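Local coordinates for bilirubin-inducible fluorescent protein UnaG (PDB 4I3B) that binds unconjugated bilirubin with high affinity inside a beta-barrel and fluoresces green once the pigment is bound, at residues S88-N91 and K96-Y99; V98-Q101 and K106-T109; T108-E113 and L119-T124. All coordinates share one frame; numbering follows the deposited sequence.

Contact 1 of 3, residues S88-N91 and K96-Y99; sequences SVVN and KLVY. With BLR (3-[5-[(Z)-(4-ethenyl-3-methyl-5-oxidanylidene-pyrrol-2-ylidene)methyl]-2-[[5-[(Z)-(3-ethenyl-4-methyl-5-oxidanylidene-pyrrol-2-ylidene)methyl]-3-(3-hydroxy-3-oxopropyl)-4-methyl-1H-pyrrol-2-yl]methyl]-4-methyl-1H-pyrrol-3-yl]propanoic acid), chain G.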
loop_
_atom_site.group_PDB
_atom_site.type_symbol
_atom_site.label_atom_id
_atom_site.label_comp_id
_atom_site.label_asym_id
_atom_site.label_seq_id
_atom_site.Cartn_x
_atom_site.Cartn_y
_atom_site.Cartn_z
ATOM N N SER A 88 5.557 -7.768 -7.959
ATOM C CA SER A 88 4.422 -6.846 -7.852
ATOM C C SER A 88 4.057 -6.253 -9.214
ATOM O O SER A 88 4.918 -6.099 -10.083
ATOM C CB SER A 88 4.779 -5.721 -6.901
ATOM O OG SER A 88 5.025 -6.306 -5.636
ATOM N N VAL A 89 2.796 -5.891 -9.383
ATOM C CA VAL A 89 2.383 -5.220 -10.603
ATOM C C VAL A 89 1.191 -4.336 -10.275
ATOM O O VAL A 89 0.355 -4.686 -9.426
ATOM C CB VAL A 89 2.059 -6.222 -11.744
ATOM C CG1 VAL A 89 0.802 -7.044 -11.434
ATOM C CG2 VAL A 89 1.973 -5.491 -13.089
ATOM N N VAL A 90 1.133 -3.185 -10.928
ATOM C CA VAL A 90 0.085 -2.221 -10.681
ATOM C C VAL A 90 -0.617 -1.883 -11.992
ATOM O O VAL A 90 0.046 -1.674 -12.996
ATOM C CB VAL A 90 0.660 -0.937 -10.057
ATOM C CG1 VAL A 90 -0.485 -0.049 -9.537
ATOM C CG2 VAL A 90 1.638 -1.292 -8.907
ATOM N N ASN A 91 -1.942 -1.824 -11.972
ATOM C CA ASN A 91 -2.719 -1.472 -13.155
ATOM C C ASN A 91 -3.954 -0.698 -12.739
ATOM O O ASN A 91 -4.448 -0.828 -11.618
ATOM C CB ASN A 91 -3.247 -2.709 -13.869
ATOM C CG ASN A 91 -2.177 -3.573 -14.435
ATOM O OD1 ASN A 91 -1.713 -3.359 -15.545
ATOM N ND2 ASN A 91 -1.806 -4.617 -13.691
ATOM N N LYS A 96 -9.880 3.010 -10.329
ATOM C CA LYS A 96 -9.170 2.395 -9.224
ATOM C C LYS A 96 -7.761 1.981 -9.639
ATOM O O LYS A 96 -7.523 1.594 -10.792
ATOM C CB LYS A 96 -9.899 1.132 -8.781
ATOM C CG LYS A 96 -11.369 1.286 -8.401
ATOM C CD LYS A 96 -11.979 -0.107 -8.215
ATOM C CE LYS A 96 -13.453 -0.099 -7.847
ATOM N NZ LYS A 96 -13.966 -1.513 -7.721
ATOM N N LEU A 97 -6.842 2.025 -8.678
ATOM C CA LEU A 97 -5.480 1.552 -8.886
ATOM C C LEU A 97 -5.376 0.253 -8.144
ATOM O O LEU A 97 -5.619 0.202 -6.924
ATOM C CB LEU A 97 -4.482 2.551 -8.337
ATOM C CG LEU A 97 -3.038 2.322 -8.712
ATOM C CD1 LEU A 97 -2.824 2.639 -10.214
ATOM C CD2 LEU A 97 -2.189 3.174 -7.785
ATOM N N VAL A 98 -5.039 -0.805 -8.867
ATOM C CA VAL A 98 -5.017 -2.149 -8.299
ATOM C C VAL A 98 -3.616 -2.729 -8.318
ATOM O O VAL A 98 -2.971 -2.782 -9.366
ATOM C CB VAL A 98 -5.962 -3.074 -9.054
ATOM C CG1 VAL A 98 -5.860 -4.469 -8.504
ATOM C CG2 VAL A 98 -7.382 -2.547 -8.983
ATOM N N TYR A 99 -3.150 -3.136 -7.148
ATOM C CA TYR A 99 -1.766 -3.537 -6.903
ATOM C C TYR A 99 -1.785 -4.990 -6.446
ATOM O O TYR A 99 -2.480 -5.329 -5.469
ATOM C CB TYR A 99 -1.230 -2.615 -5.799
ATOM C CG TYR A 99 0.256 -2.600 -5.511
ATOM C CD1 TYR A 99 0.969 -3.731 -5.109
ATOM C CD2 TYR A 99 0.946 -1.402 -5.602
ATOM C CE1 TYR A 99 2.369 -3.643 -4.776
ATOM C CE2 TYR A 99 2.285 -1.320 -5.292
ATOM C CZ TYR A 99 2.991 -2.416 -4.880
ATOM O OH TYR A 99 4.322 -2.269 -4.565
HETATM C CHA BLR G . 2.051 1.535 3.448
HETATM N NA BLR G . 1.857 1.886 0.951
HETATM C C1A BLR G . 2.585 1.487 2.027
HETATM C C2A BLR G . 3.781 0.943 1.588
HETATM C C3A BLR G . 3.754 1.008 0.194
HETATM C C4A BLR G . 2.554 1.602 -0.175
HETATM C CMA BLR G . 4.829 0.547 -0.743
HETATM C CAA BLR G . 4.880 0.412 2.453
HETATM C CBA BLR G . 4.909 -1.064 2.511
HETATM C CGA BLR G . 6.019 -1.604 3.340
HETATM O O1A BLR G . 6.529 -0.925 4.277
HETATM O O2A BLR G . 6.449 -2.772 3.022
HETATM C CHB BLR G . 2.154 1.869 -1.567
HETATM N NB BLR G . 0.341 3.487 -1.214
HETATM C C1B BLR G . 1.184 2.714 -2.042
HETATM C C2B BLR G . 0.823 2.945 -3.383
HETATM C C3B BLR G . -0.132 3.798 -3.470
HETATM C C4B BLR G . -0.615 4.262 -2.105
HETATM C CMB BLR G . 1.524 2.263 -4.542
HETATM O OB BLR G . -1.446 5.009 -1.722
HETATM C CAB BLR G . -0.775 4.320 -4.702
HETATM C CBB BLR G . -1.801 5.223 -4.715
HETATM N NC BLR G . 4.115 -1.121 7.520
HETATM C C1C BLR G . 5.088 -1.275 8.700
HETATM C C2C BLR G . 5.244 -2.756 8.737
HETATM C C3C BLR G . 4.561 -3.337 7.812
HETATM C C4C BLR G . 3.858 -2.447 7.020
HETATM C CMC BLR G . 6.155 -3.375 9.743
HETATM O OC BLR G . 5.521 -0.388 9.381
HETATM C CAC BLR G . 4.524 -4.784 7.530
HETATM C CBC BLR G . 4.539 -5.726 8.504
HETATM C CHD BLR G . 3.049 -2.697 5.961
HETATM N ND BLR G . 2.673 -0.382 4.935
HETATM C C1D BLR G . 2.470 -1.709 5.037
HETATM C C2D BLR G . 1.505 -2.075 3.980
HETATM C C3D BLR G . 1.165 -0.939 3.294
HETATM C C4D BLR G . 1.922 0.192 3.858
HETATM C CMD BLR G . 1.013 -3.471 3.783
HETATM C CAD BLR G . 0.227 -0.883 2.118
HETATM C CBD BLR G . -1.142 -0.400 2.555
HETATM C CGD BLR G . -1.188 1.083 2.621
HETATM O O1D BLR G . -1.476 1.630 3.700
HETATM O O2D BLR G . -0.982 1.791 1.608
HETATM O O HOH W 1 -2.510 -5.171 -10.895
#

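Contact 2 of 3, residues V98-Q101 and K106-T109; sequences VYVQ and KETT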
loop_
_atom_site.group_PDB
_atom_site.type_symbol
_atom_site.label_atom_id
_atom_site.label_comp_id
_atom_site.label_asym_id
_atom_site.label_seq_id
_atom_site.Cartn_x
_atom_site.Cartn_y
_atom_site.Cartn_z
ATOM N N VAL A 98 -5.039 -0.805 -8.867
ATOM C CA VAL A 98 -5.017 -2.149 -8.299
ATOM C C VAL A 98 -3.616 -2.729 -8.318
ATOM O O VAL A 98 -2.971 -2.782 -9.366
ATOM C CB VAL A 98 -5.962 -3.074 -9.054
ATOM C CG1 VAL A 98 -5.860 -4.469 -8.504
ATOM C CG2 VAL A 98 -7.382 -2.547 -8.983
ATOM N N TYR A 99 -3.150 -3.136 -7.148
ATOM C CA TYR A 99 -1.766 -3.537 -6.903
ATOM C C TYR A 99 -1.785 -4.990 -6.446
ATOM O O TYR A 99 -2.480 -5.329 -5.469
ATOM C CB TYR A 99 -1.230 -2.615 -5.799
ATOM C CG TYR A 99 0.256 -2.600 -5.511
ATOM C CD1 TYR A 99 0.969 -3.731 -5.109
ATOM C CD2 TYR A 99 0.946 -1.402 -5.602
ATOM C CE1 TYR A 99 2.369 -3.643 -4.776
ATOM C CE2 TYR A 99 2.285 -1.320 -5.292
ATOM C CZ TYR A 99 2.991 -2.416 -4.880
ATOM O OH TYR A 99 4.322 -2.269 -4.565
ATOM N N VAL A 100 -1.089 -5.854 -7.184
ATOM C CA VAL A 100 -1.079 -7.288 -6.855
ATOM C C VAL A 100 0.345 -7.729 -6.590
ATOM O O VAL A 100 1.258 -7.425 -7.367
ATOM C CB VAL A 100 -1.695 -8.151 -7.980
ATOM C CG1 VAL A 100 -1.575 -9.671 -7.653
ATOM C CG2 VAL A 100 -3.137 -7.735 -8.214
ATOM N N GLN A 101 0.531 -8.433 -5.467
ATOM C CA GLN A 101 1.794 -9.065 -5.117
ATOM C C GLN A 101 1.662 -10.579 -5.185
ATOM O O GLN A 101 0.667 -11.133 -4.684
ATOM C CB GLN A 101 2.194 -8.671 -3.695
ATOM C CG GLN A 101 2.556 -7.203 -3.528
ATOM C CD GLN A 101 2.719 -6.818 -2.081
ATOM O OE1 GLN A 101 2.103 -7.426 -1.206
ATOM N NE2 GLN A 101 3.529 -5.808 -1.818
ATOM N N LYS A 106 1.403 -17.625 -3.639
ATOM C CA LYS A 106 0.302 -16.894 -3.051
ATOM C C LYS A 106 0.122 -15.534 -3.761
ATOM O O LYS A 106 1.010 -15.082 -4.472
ATOM C CB LYS A 106 0.604 -16.641 -1.572
ATOM C CG LYS A 106 0.805 -17.919 -0.781
ATOM C CD LYS A 106 1.373 -17.597 0.583
ATOM C CE LYS A 106 1.630 -18.848 1.393
ATOM N NZ LYS A 106 2.344 -18.560 2.671
ATOM N N GLU A 107 -1.047 -14.924 -3.613
ATOM C CA GLU A 107 -1.286 -13.579 -4.131
ATOM C C GLU A 107 -2.036 -12.775 -3.084
ATOM O O GLU A 107 -2.762 -13.341 -2.272
ATOM C CB GLU A 107 -2.043 -13.603 -5.479
ATOM C CG GLU A 107 -1.340 -14.455 -6.534
ATOM C CD GLU A 107 -1.787 -14.207 -7.987
ATOM O OE1 GLU A 107 -2.290 -13.104 -8.324
ATOM O OE2 GLU A 107 -1.615 -15.136 -8.809
ATOM N N THR A 108 -1.810 -11.467 -3.099
ATOM C CA THR A 108 -2.574 -10.539 -2.283
ATOM C C THR A 108 -2.817 -9.272 -3.114
ATOM O O THR A 108 -2.025 -8.939 -3.993
ATOM C CB THR A 108 -1.862 -10.233 -0.930
ATOM O OG1 THR A 108 -2.753 -9.475 -0.118
ATOM C CG2 THR A 108 -0.546 -9.496 -1.091
ATOM N N THR A 109 -3.919 -8.576 -2.843
ATOM C CA THR A 109 -4.328 -7.444 -3.648
ATOM C C THR A 109 -4.638 -6.212 -2.789
ATOM O O THR A 109 -5.215 -6.326 -1.699
ATOM C CB THR A 109 -5.559 -7.856 -4.489
ATOM O OG1 THR A 109 -5.242 -9.050 -5.216
ATOM C CG2 THR A 109 -5.982 -6.756 -5.469
#

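Contact 3 of 3, residues T108-E113 and L119-T124; sequences TTYVRE and LVVTLT. With BLR (3-[5-[(Z)-(4-ethenyl-3-methyl-5-oxidanylidene-pyrrol-2-ylidene)methyl]-2-[[5-[(Z)-(3-ethenyl-4-methyl-5-oxidanylidene-pyrrol-2-ylidene)methyl]-3-(3-hydroxy-3-oxopropyl)-4-methyl-1H-pyrrol-2-yl]methyl]-4-methyl-1H-pyrrol-3-yl]propanoic acid), chain G.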
loop_
_atom_site.group_PDB
_atom_site.type_symbol
_atom_site.label_atom_id
_atom_site.label_comp_id
_atom_site.label_asym_id
_atom_site.label_seq_id
_atom_site.Cartn_x
_atom_site.Cartn_y
_atom_site.Cartn_z
ATOM N N THR A 108 -1.810 -11.467 -3.099
ATOM C CA THR A 108 -2.574 -10.539 -2.283
ATOM C C THR A 108 -2.817 -9.272 -3.114
ATOM O O THR A 108 -2.025 -8.939 -3.993
ATOM C CB THR A 108 -1.862 -10.233 -0.930
ATOM O OG1 THR A 108 -2.753 -9.475 -0.118
ATOM C CG2 THR A 108 -0.546 -9.496 -1.091
ATOM N N THR A 109 -3.919 -8.576 -2.843
ATOM C CA THR A 109 -4.328 -7.444 -3.648
ATOM C C THR A 109 -4.638 -6.212 -2.789
ATOM O O THR A 109 -5.215 -6.326 -1.699
ATOM C CB THR A 109 -5.559 -7.856 -4.489
ATOM O OG1 THR A 109 -5.242 -9.050 -5.216
ATOM C CG2 THR A 109 -5.982 -6.756 -5.469
ATOM N N TYR A 110 -4.273 -5.055 -3.307
ATOM C CA TYR A 110 -4.624 -3.761 -2.722
ATOM C C TYR A 110 -5.376 -2.973 -3.768
ATOM O O TYR A 110 -4.871 -2.777 -4.864
ATOM C CB TYR A 110 -3.376 -2.976 -2.340
ATOM C CG TYR A 110 -2.343 -3.728 -1.586
ATOM C CD1 TYR A 110 -1.531 -4.668 -2.228
ATOM C CD2 TYR A 110 -2.151 -3.514 -0.218
ATOM C CE1 TYR A 110 -0.574 -5.368 -1.528
ATOM C CE2 TYR A 110 -1.191 -4.207 0.475
ATOM C CZ TYR A 110 -0.388 -5.119 -0.170
ATOM O OH TYR A 110 0.568 -5.791 0.553
ATOM N N VAL A 111 -6.576 -2.500 -3.435
ATOM C CA VAL A 111 -7.384 -1.679 -4.345
ATOM C C VAL A 111 -7.438 -0.292 -3.721
ATOM O O VAL A 111 -7.852 -0.138 -2.564
ATOM C CB VAL A 111 -8.802 -2.241 -4.549
ATOM C CG1 VAL A 111 -9.623 -1.338 -5.431
ATOM C CG2 VAL A 111 -8.767 -3.681 -5.109
ATOM N N ARG A 112 -7.048 0.712 -4.497
ATOM C CA ARG A 112 -6.955 2.088 -4.050
ATOM C C ARG A 112 -7.857 2.986 -4.889
ATOM O O ARG A 112 -7.863 2.934 -6.113
ATOM C CB ARG A 112 -5.493 2.552 -4.078
ATOM C CG ARG A 112 -4.673 1.854 -2.998
ATOM C CD ARG A 112 -3.232 2.249 -3.045
ATOM N NE ARG A 112 -2.472 1.678 -1.943
ATOM C CZ ARG A 112 -1.624 0.652 -2.022
ATOM N NH1 ARG A 112 -1.407 -0.014 -3.157
ATOM N NH2 ARG A 112 -0.993 0.275 -0.925
ATOM N N GLU A 113 -8.594 3.845 -4.191
ATOM C CA GLU A 113 -9.586 4.720 -4.797
ATOM C C GLU A 113 -9.642 6.005 -3.987
ATOM O O GLU A 113 -9.313 5.997 -2.798
ATOM C CB GLU A 113 -10.973 4.064 -4.727
ATOM C CG GLU A 113 -10.960 2.514 -4.650
ATOM C CD GLU A 113 -12.343 1.888 -4.455
ATOM O OE1 GLU A 113 -12.497 0.991 -3.563
ATOM O OE2 GLU A 113 -13.283 2.297 -5.194
ATOM N N LEU A 119 -7.990 8.898 0.339
ATOM C CA LEU A 119 -7.422 7.751 -0.354
ATOM C C LEU A 119 -7.755 6.513 0.469
ATOM O O LEU A 119 -7.337 6.368 1.620
ATOM C CB LEU A 119 -5.913 7.920 -0.529
ATOM C CG LEU A 119 -5.193 7.032 -1.554
ATOM C CD1 LEU A 119 -3.743 7.454 -1.670
ATOM C CD2 LEU A 119 -5.268 5.541 -1.235
ATOM N N VAL A 120 -8.540 5.615 -0.118
ATOM C CA VAL A 120 -9.024 4.435 0.575
ATOM C C VAL A 120 -8.388 3.206 -0.050
ATOM O O VAL A 120 -8.469 3.019 -1.263
ATOM C CB VAL A 120 -10.565 4.360 0.513
ATOM C CG1 VAL A 120 -11.043 3.130 1.253
ATOM C CG2 VAL A 120 -11.208 5.636 1.085
ATOM N N VAL A 121 -7.752 2.377 0.778
ATOM C CA VAL A 121 -7.134 1.123 0.330
ATOM C C VAL A 121 -7.869 -0.053 0.975
ATOM O O VAL A 121 -8.006 -0.099 2.198
ATOM C CB VAL A 121 -5.605 1.100 0.589
ATOM C CG1 VAL A 121 -5.211 1.310 2.040
ATOM C CG2 VAL A 121 -5.005 -0.184 0.066
ATOM N N THR A 122 -8.269 -1.015 0.146
ATOM C CA THR A 122 -8.836 -2.260 0.605
ATOM C C THR A 122 -7.828 -3.365 0.302
ATOM O O THR A 122 -7.370 -3.498 -0.849
ATOM C CB THR A 122 -10.171 -2.558 -0.105
ATOM O OG1 THR A 122 -11.093 -1.496 0.116
ATOM C CG2 THR A 122 -10.798 -3.824 0.408
ATOM N N LEU A 123 -7.477 -4.125 1.337
ATOM C CA LEU A 123 -6.437 -5.127 1.291
ATOM C C LEU A 123 -7.048 -6.488 1.463
ATOM O O LEU A 123 -7.784 -6.730 2.424
ATOM C CB LEU A 123 -5.419 -4.918 2.410
ATOM C CG LEU A 123 -4.775 -3.531 2.558
ATOM C CD1 LEU A 123 -5.650 -2.471 3.285
ATOM C CD2 LEU A 123 -3.463 -3.665 3.302
ATOM N N THR A 124 -6.738 -7.404 0.563
ATOM C CA THR A 124 -7.309 -8.739 0.610
ATOM C C THR A 124 -6.236 -9.815 0.541
ATOM O O THR A 124 -5.417 -9.815 -0.383
ATOM C CB THR A 124 -8.298 -8.948 -0.545
ATOM O OG1 THR A 124 -9.309 -7.939 -0.507
ATOM C CG2 THR A 124 -8.966 -10.308 -0.442
HETATM C CHA BLR G . 2.051 1.535 3.448
HETATM N NA BLR G . 1.857 1.886 0.951
HETATM C C1A BLR G . 2.585 1.487 2.027
HETATM C C2A BLR G . 3.781 0.943 1.588
HETATM C C3A BLR G . 3.754 1.008 0.194
HETATM C C4A BLR G . 2.554 1.602 -0.175
HETATM C CMA BLR G . 4.829 0.547 -0.743
HETATM C CAA BLR G . 4.880 0.412 2.453
HETATM C CBA BLR G . 4.909 -1.064 2.511
HETATM C CGA BLR G . 6.019 -1.604 3.340
HETATM O O1A BLR G . 6.529 -0.925 4.277
HETATM O O2A BLR G . 6.449 -2.772 3.022
HETATM C CHB BLR G . 2.154 1.869 -1.567
HETATM N NB BLR G . 0.341 3.487 -1.214
HETATM C C1B BLR G . 1.184 2.714 -2.042
HETATM C C2B BLR G . 0.823 2.945 -3.383
HETATM C C3B BLR G . -0.132 3.798 -3.470
HETATM C C4B BLR G . -0.615 4.262 -2.105
HETATM C CMB BLR G . 1.524 2.263 -4.542
HETATM O OB BLR G . -1.446 5.009 -1.722
HETATM C CAB BLR G . -0.775 4.320 -4.702
HETATM C CBB BLR G . -1.801 5.223 -4.715
HETATM N NC BLR G . 4.115 -1.121 7.520
HETATM C C1C BLR G . 5.088 -1.275 8.700
HETATM C C2C BLR G . 5.244 -2.756 8.737
HETATM C C3C BLR G . 4.561 -3.337 7.812
HETATM C C4C BLR G . 3.858 -2.447 7.020
HETATM C CMC BLR G . 6.155 -3.375 9.743
HETATM O OC BLR G . 5.521 -0.388 9.381
HETATM C CAC BLR G . 4.524 -4.784 7.530
HETATM C CBC BLR G . 4.539 -5.726 8.504
HETATM C CHD BLR G . 3.049 -2.697 5.961
HETATM N ND BLR G . 2.673 -0.382 4.935
HETATM C C1D BLR G . 2.470 -1.709 5.037
HETATM C C2D BLR G . 1.505 -2.075 3.980
HETATM C C3D BLR G . 1.165 -0.939 3.294
HETATM C C4D BLR G . 1.922 0.192 3.858
HETATM C CMD BLR G . 1.013 -3.471 3.783
HETATM C CAD BLR G . 0.227 -0.883 2.118
HETATM C CBD BLR G . -1.142 -0.400 2.555
HETATM C CGD BLR G . -1.188 1.083 2.621
HETATM O O1D BLR G . -1.476 1.630 3.700
HETATM O O2D BLR G . -0.982 1.791 1.608
HETATM O O HOH W 2 -10.647 0.761 -1.546
#

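Contact 1 of 3, residues S88-N91 and K96-Y99
Val90 and Tyr99 meet as a non-hydrogen-bonded antiparallel pair, CA to CA 4.4 Å, with both side chains on the face that lines the barrel interior. Here the packing is apolar, and the two branches of Val90 divide the work. CG2 meets the tyrosine ring obliquely, 3.4 Å from Tyr99 CD2. CG1, held anti to the backbone N (chi1 -168°), goes diagonally the other way and comes within 3.6 Å of Leu97 CG. Further along the ring, Ser88 CB touches Tyr99 CE1; the hydroxyls of Ser88 and Tyr99 both turn to Glu77 OE1 for their hydrogen bonds.

Backbone bonding is concentrated in the adjacent hydrogen-bonded pair. Asn91 N gives to Val98 O at 3.0 Å, and Val98 N returns a bond to Asn91 O at 2.8 Å. Next to these two bonds, the CA-H groups of Val90 and Tyr99 make weak contacts with Val98 O and Val89 O. These two runs are the arms of the hairpin 86-93/96-103, part of the antiparallel barrel of the fatty-acid-binding-protein family, whose interior holds the pigment.

A water works on the face that carries Asn91 and Val98. It accepts from the Asn91 amide, 2.9 Å from ND2, and gives its protons to Val98 O and, over a longer bond, to Val89 O. The Asn91 side chain is thereby moored to both strands, and Val98 O receives a second donor besides Asn91 N.

Toward the pocket, the hairpin meets one end ring of bilirubin through carbon alone: Leu97 CD2 lies 3.6 Å from the vinyl carbon CAB, and Tyr99 CE2 lies 3.7 Å from the ring methyl CMB.

Contact 2 of 3, residues V98-Q101 and K106-T109
Gln101 and Thr108 run side by side, their side chains pointing the same way into the barrel. Gln101 OE1 comes to 3.4 Å from the methyl CG2 of Thr108, and the backbones beneath them exchange two hydrogen bonds, Gln101 N to Thr108 O at 3.0 Å and Thr108 N to Gln101 O at 3.0 Å. The Gln101 carbonyl is also approached by the CA-H of Glu107, with CA 3.2 Å from Gln101 O.

On the outward face Val100 and Thr109 form the non-hydrogen-bonded pair, with a diagonal neighbour for each. Val98 CG1 packs on Thr109 CG2 at 3.8 Å. One step on, Val100 spreads its two methyls: CG2 goes to the hydroxyl side of Thr109, while CG1 crosses the Glu107 chain.

What positions the inner pair lies one shell further out. Thr108 has OG1 anti to its own N (chi1 -172°), which turns CG2 to Gln101 and the hydroxyl away from it, toward strand 118-125 and Tyr20 OH. Gln101 has an extended chain whose CG sits at the rim of the Tyr99 ring, in its plane. Its amide is fixed at both ends: OE1 accepts from Arg83 NH1 and is hydrogen-bonded to Tyr110 OH, and NE2 is bonded to Glu77 OE1, which Tyr99 OH also uses. Such a network should keep the glutamine from flipping, close to a tyrosine that touches bilirubin.

This hairpin, 96-103 with 106-115, has strand 86-93 along one flank and strand 118-125 along the other, and Tyr20 brings helix 17-23 to it at Thr108.

Contact 3 of 3, residues T108-E113 and L119-T124
Thr124 O takes two donors from across the strand pair: Thr109 N at 3.1 Å and Thr108 OG1 at 2.7 Å, which comes in from above the carbonyl plane. Regular antiparallel bonding continues from there, Val111 with Thr122 and Glu113 with Val120, each joined both ways.

On the inner face, carbon contacts link the strands. Leu123 CD2 leans on the Tyr110 ring, 3.7 Å from CE2, and Val121 CG2 sits at that ring's edge. The same methyl packs over one face of the charged Arg112 guanidinium.

Bilirubin takes the opposite face of Arg112, with C1B 3.5 Å from CZ. The arginine chain, extended from CG to NE, runs alongside Val121 and delivers NH2 to the propionate oxygen O2D at 3.0 Å, a nearly straight bond (165°). Arg112 thus binds the pigment from a hairpin of the barrel wall, and Arg132 and Tyr134 bond to it too. Leu119 CD1 meets the lactam oxygen OB at 3.4 Å.

On the outer face a water lies 2.7 Å from Glu113 OE1 and 2.8 Å from Thr122 OG1.

Strand 96-103 flanks this hairpin on one side and strand 128-135 on the other, while Phe17 and Tyr20 of helix 17-23 touch Leu123.

The three contacts follow the chain in order, each zipping the next pair in a run of four neighbouring antiparallel strands: 86-93, 96-103, 106-115 and 118-125. Contact 1 shares Val98 and Tyr99 with contact 2, which in turn shares Thr108 and Thr109 with contact 3. Their centres lie about 8 Å apart for 1 and 2 and about 9 Å for the other pairs. Contacts 1 and 3 are probably joined by backbone hydrogen bonds between 96-103 and 106-115, and both touch bilirubin, so the shared wall carries part of the pocket. Together they form a continuous piece of the barrel wall, beside the pigment.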